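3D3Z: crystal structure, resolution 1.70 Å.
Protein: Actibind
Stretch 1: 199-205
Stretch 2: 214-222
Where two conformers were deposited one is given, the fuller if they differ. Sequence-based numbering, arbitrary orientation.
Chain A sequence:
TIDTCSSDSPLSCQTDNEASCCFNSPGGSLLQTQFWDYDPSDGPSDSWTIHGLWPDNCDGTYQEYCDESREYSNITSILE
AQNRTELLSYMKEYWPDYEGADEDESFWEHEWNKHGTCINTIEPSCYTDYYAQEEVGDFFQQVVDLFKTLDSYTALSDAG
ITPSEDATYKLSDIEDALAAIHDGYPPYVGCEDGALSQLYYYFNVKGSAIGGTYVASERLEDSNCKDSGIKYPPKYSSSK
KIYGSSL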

# COMPACT_ATOMS: atom_id res chain seq x y z
N LEU A 199 -8.71 1.49 -2.49
CA LEU A 199 -8.40 2.52 -1.49
C LEU A 199 -6.90 2.89 -1.58
O LEU A 199 -6.01 2.00 -1.76
CB LEU A 199 -8.76 2.04 -0.09
CG LEU A 199 -10.22 1.71 0.28
CD1 LEU A 199 -10.31 1.15 1.68
CD2 LEU A 199 -11.14 2.96 0.13
N TYR A 200 -6.62 4.20 -1.59
CA TYR A 200 -5.23 4.72 -1.42
C TYR A 200 -5.14 5.59 -0.17
O TYR A 200 -5.71 6.69 -0.11
CB TYR A 200 -4.70 5.56 -2.57
CG TYR A 200 -4.95 5.17 -4.01
CD1 TYR A 200 -5.29 3.86 -4.42
CD2 TYR A 200 -4.81 6.14 -5.01
CE1 TYR A 200 -5.49 3.56 -5.75
CE2 TYR A 200 -5.01 5.84 -6.34
CZ TYR A 200 -5.34 4.56 -6.72
OH TYR A 200 -5.52 4.29 -8.07
N TYR A 201 -4.41 5.10 0.83
CA TYR A 201 -4.10 5.87 2.04
C TYR A 201 -2.76 6.57 1.86
O TYR A 201 -1.74 5.90 1.67
CB TYR A 201 -4.08 4.96 3.25
CG TYR A 201 -5.37 4.26 3.64
CD1 TYR A 201 -6.24 4.83 4.58
CD2 TYR A 201 -5.68 3.00 3.16
CE1 TYR A 201 -7.37 4.15 5.00
CE2 TYR A 201 -6.82 2.35 3.57
CZ TYR A 201 -7.68 2.95 4.46
OH TYR A 201 -8.80 2.32 4.90
N TYR A 202 -2.77 7.90 1.92
CA TYR A 202 -1.58 8.73 1.69
C TYR A 202 -0.87 9.03 3.01
O TYR A 202 -1.49 9.15 4.09
CB TYR A 202 -1.93 10.05 1.00
CG TYR A 202 -2.45 9.92 -0.43
CD1 TYR A 202 -1.70 10.34 -1.50
CD2 TYR A 202 -3.72 9.38 -0.69
CE1 TYR A 202 -2.18 10.20 -2.83
CE2 TYR A 202 -4.21 9.26 -2.01
CZ TYR A 202 -3.45 9.69 -3.05
OH TYR A 202 -3.93 9.56 -4.34
N PHE A 203 0.45 9.10 2.90
CA PHE A 203 1.35 9.33 4.05
C PHE A 203 2.52 10.19 3.62
O PHE A 203 3.02 10.15 2.47
CB PHE A 203 1.96 8.01 4.54
CG PHE A 203 1.00 7.11 5.21
CD1 PHE A 203 0.74 7.27 6.55
CD2 PHE A 203 0.37 6.10 4.50
CE1 PHE A 203 -0.11 6.44 7.17
CE2 PHE A 203 -0.50 5.28 5.12
CZ PHE A 203 -0.73 5.44 6.45
N ASN A 204 3.01 10.97 4.56
CA ASN A 204 4.36 11.48 4.44
C ASN A 204 5.21 10.75 5.50
O ASN A 204 4.66 10.16 6.45
CB ASN A 204 4.43 13.01 4.61
CG ASN A 204 3.59 13.79 3.55
OD1 ASN A 204 3.64 13.55 2.34
ND2 ASN A 204 2.85 14.75 4.03
N VAL A 205 6.52 10.79 5.31
CA VAL A 205 7.50 9.94 6.06
C VAL A 205 8.61 10.79 6.69
O VAL A 205 9.21 11.64 6.06
CB VAL A 205 8.08 8.79 5.17
CG1 VAL A 205 9.08 7.92 5.96
CG2 VAL A 205 6.91 7.90 4.65
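Stretch 2 214-222: YVASERLED

Antiparallel strands are held in register by backbone hydrogen bonds, and the two stretches of Actibind considered here illustrate how such pairing can give way to side-chain packing as one partner leaves the sheet. The strongest link is the reciprocal pair between Asn204 and Val215: Val215 N donates to Asn204 O at 2.7 Å, and Asn204 N donates to Val215 O at 2.8 Å. A third bond extends the ladder, from Ser217 N to Tyr202 O at 3.0 Å and nearly linear, although the position of that carbonyl oxygen is less certain than the rest. On the same pair of residues a water takes the place of the second direct bond: it accepts from Tyr202 N at 3.3 Å and donates to Ser217 O at 2.9 Å.

The bonding pattern is that of antiparallel strands. Residues 199-205 are extended throughout, within a longer strand; residues 214-216 run against them with an angle of 131° between the N-to-C directions, so the antiparallel arrangement is markedly twisted. The axes approach to 4.5 Å. Phe203 lies opposite Ala216 and Val205 opposite Tyr214, both as non-hydrogen-bonded pairs, with CA-CA distances of 4.5 and 4.8 Å; between them the hydrogen-bonded pair Asn204 and Val215 is spaced at 5.2 Å from CA to CA. Close backbone approach also brings Phe203 CA to 3.3 Å from Val215 O, in a CA-H...O contact.

Two of the three pairs place their side chains on a common face; those of Phe203 and Ala216 diverge. Val205 and Tyr214 share one face of the sheet, and Val205 CG2 sits over the Tyr214 ring, 3.7 Å from its centroid. Tyr214 also directs its ring edge toward the face of Phe203, with the ring centroids 5.8 Å apart and the planes at 78°, while Phe203 CD1 packs at 3.7 Å from Tyr214 CB. Asn204 and Val215 occupy the other face.

Beyond the strand pairing, the chain of stretch 2 continues in loop conformation across Tyr202, whose CA-to-CB bond points toward it and which loses more surface to the other stretch than any other residue. Arg219 CA lies over the face of this ring, 3.7 Å from the centroid, and Leu220 N lies over a face as well, 3.5 Å from Tyr202 CE1. Leu220 CG adds an apolar contact at 3.7 Å from the same Tyr202 CE1. The CA-to-CB bond of Arg219 points sideways, and its side chain makes a salt bridge within its own stretch, Arg219 NE to Asp222 OD1 at 3.0 Å.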

# COMPACT_ATOMS: atom_id res chain seq x y z
N TYR A 214 5.44 6.93 9.58
CA TYR A 214 4.49 7.19 8.50
C TYR A 214 3.37 8.05 9.08
O TYR A 214 2.59 7.59 9.95
CB TYR A 214 3.94 5.88 7.89
CG TYR A 214 4.84 5.28 6.85
CD1 TYR A 214 6.04 4.65 7.21
CD2 TYR A 214 4.47 5.28 5.52
CE1 TYR A 214 6.85 4.07 6.24
CE2 TYR A 214 5.30 4.72 4.55
CZ TYR A 214 6.47 4.12 4.93
OH TYR A 214 7.27 3.54 3.97
N VAL A 215 3.29 9.28 8.60
CA VAL A 215 2.34 10.28 9.11
C VAL A 215 1.22 10.48 8.09
O VAL A 215 1.49 10.87 6.94
CB VAL A 215 3.09 11.62 9.37
CG1 VAL A 215 2.13 12.78 9.69
CG2 VAL A 215 4.11 11.43 10.49
N ALA A 216 -0.01 10.21 8.53
CA ALA A 216 -1.21 10.24 7.68
C ALA A 216 -1.31 11.60 7.05
O ALA A 216 -1.16 12.62 7.74
CB ALA A 216 -2.47 9.89 8.48
N SER A 217 -1.44 11.63 5.72
CA SER A 217 -1.46 12.88 4.97
C SER A 217 -2.64 12.99 3.99
O SER A 217 -3.39 12.04 3.75
CB SER A 217 -0.15 13.10 4.23
OG SER A 217 0.07 12.16 3.21
N GLU A 218 -2.80 14.18 3.44
CA GLU A 218 -3.94 14.45 2.58
C GLU A 218 -3.86 13.74 1.21
O GLU A 218 -2.82 13.76 0.53
CB GLU A 218 -4.12 15.96 2.38
CG GLU A 218 -5.53 16.33 2.03
CD GLU A 218 -5.78 17.81 2.14
OE1 GLU A 218 -5.84 18.30 3.30
OE2 GLU A 218 -5.92 18.47 1.08
N ARG A 219 -4.98 13.15 0.81
CA ARG A 219 -5.08 12.51 -0.49
C ARG A 219 -4.85 13.50 -1.63
O ARG A 219 -5.33 14.63 -1.60
CB ARG A 219 -6.41 11.77 -0.64
CG ARG A 219 -7.65 12.69 -0.75
CD ARG A 219 -8.89 11.91 -0.53
NE ARG A 219 -10.06 12.78 -0.60
CZ ARG A 219 -11.31 12.35 -0.44
NH1 ARG A 219 -11.54 11.05 -0.25
NH2 ARG A 219 -12.33 13.21 -0.50
N LEU A 220 -4.06 13.09 -2.61
CA LEU A 220 -3.78 13.90 -3.77
C LEU A 220 -4.75 13.54 -4.95
O LEU A 220 -4.63 14.10 -6.04
CB LEU A 220 -2.30 13.72 -4.18
CG LEU A 220 -1.21 13.81 -3.08
CD1 LEU A 220 0.18 13.40 -3.59
CD2 LEU A 220 -1.15 15.20 -2.45
N GLU A 221 -5.67 12.60 -4.71
CA GLU A 221 -6.76 12.25 -5.64
C GLU A 221 -7.92 11.90 -4.71
O GLU A 221 -7.68 11.28 -3.67
CB GLU A 221 -6.32 11.08 -6.54
CG GLU A 221 -6.96 11.08 -7.93
CD GLU A 221 -6.91 9.73 -8.69
OE1 GLU A 221 -5.95 8.93 -8.54
OE2 GLU A 221 -7.86 9.48 -9.48
N ASP A 222 -9.16 12.31 -5.02
CA ASP A 222 -10.29 12.11 -4.06
C ASP A 222 -11.10 10.82 -4.27
O ASP A 222 -11.21 9.96 -3.35
CB ASP A 222 -11.27 13.30 -4.11
CG ASP A 222 -10.64 14.63 -3.66
OD1 ASP A 222 -9.60 14.62 -2.96
OD2 ASP A 222 -11.24 15.67 -4.02
O HOH W 1 -5.18 10.01 2.60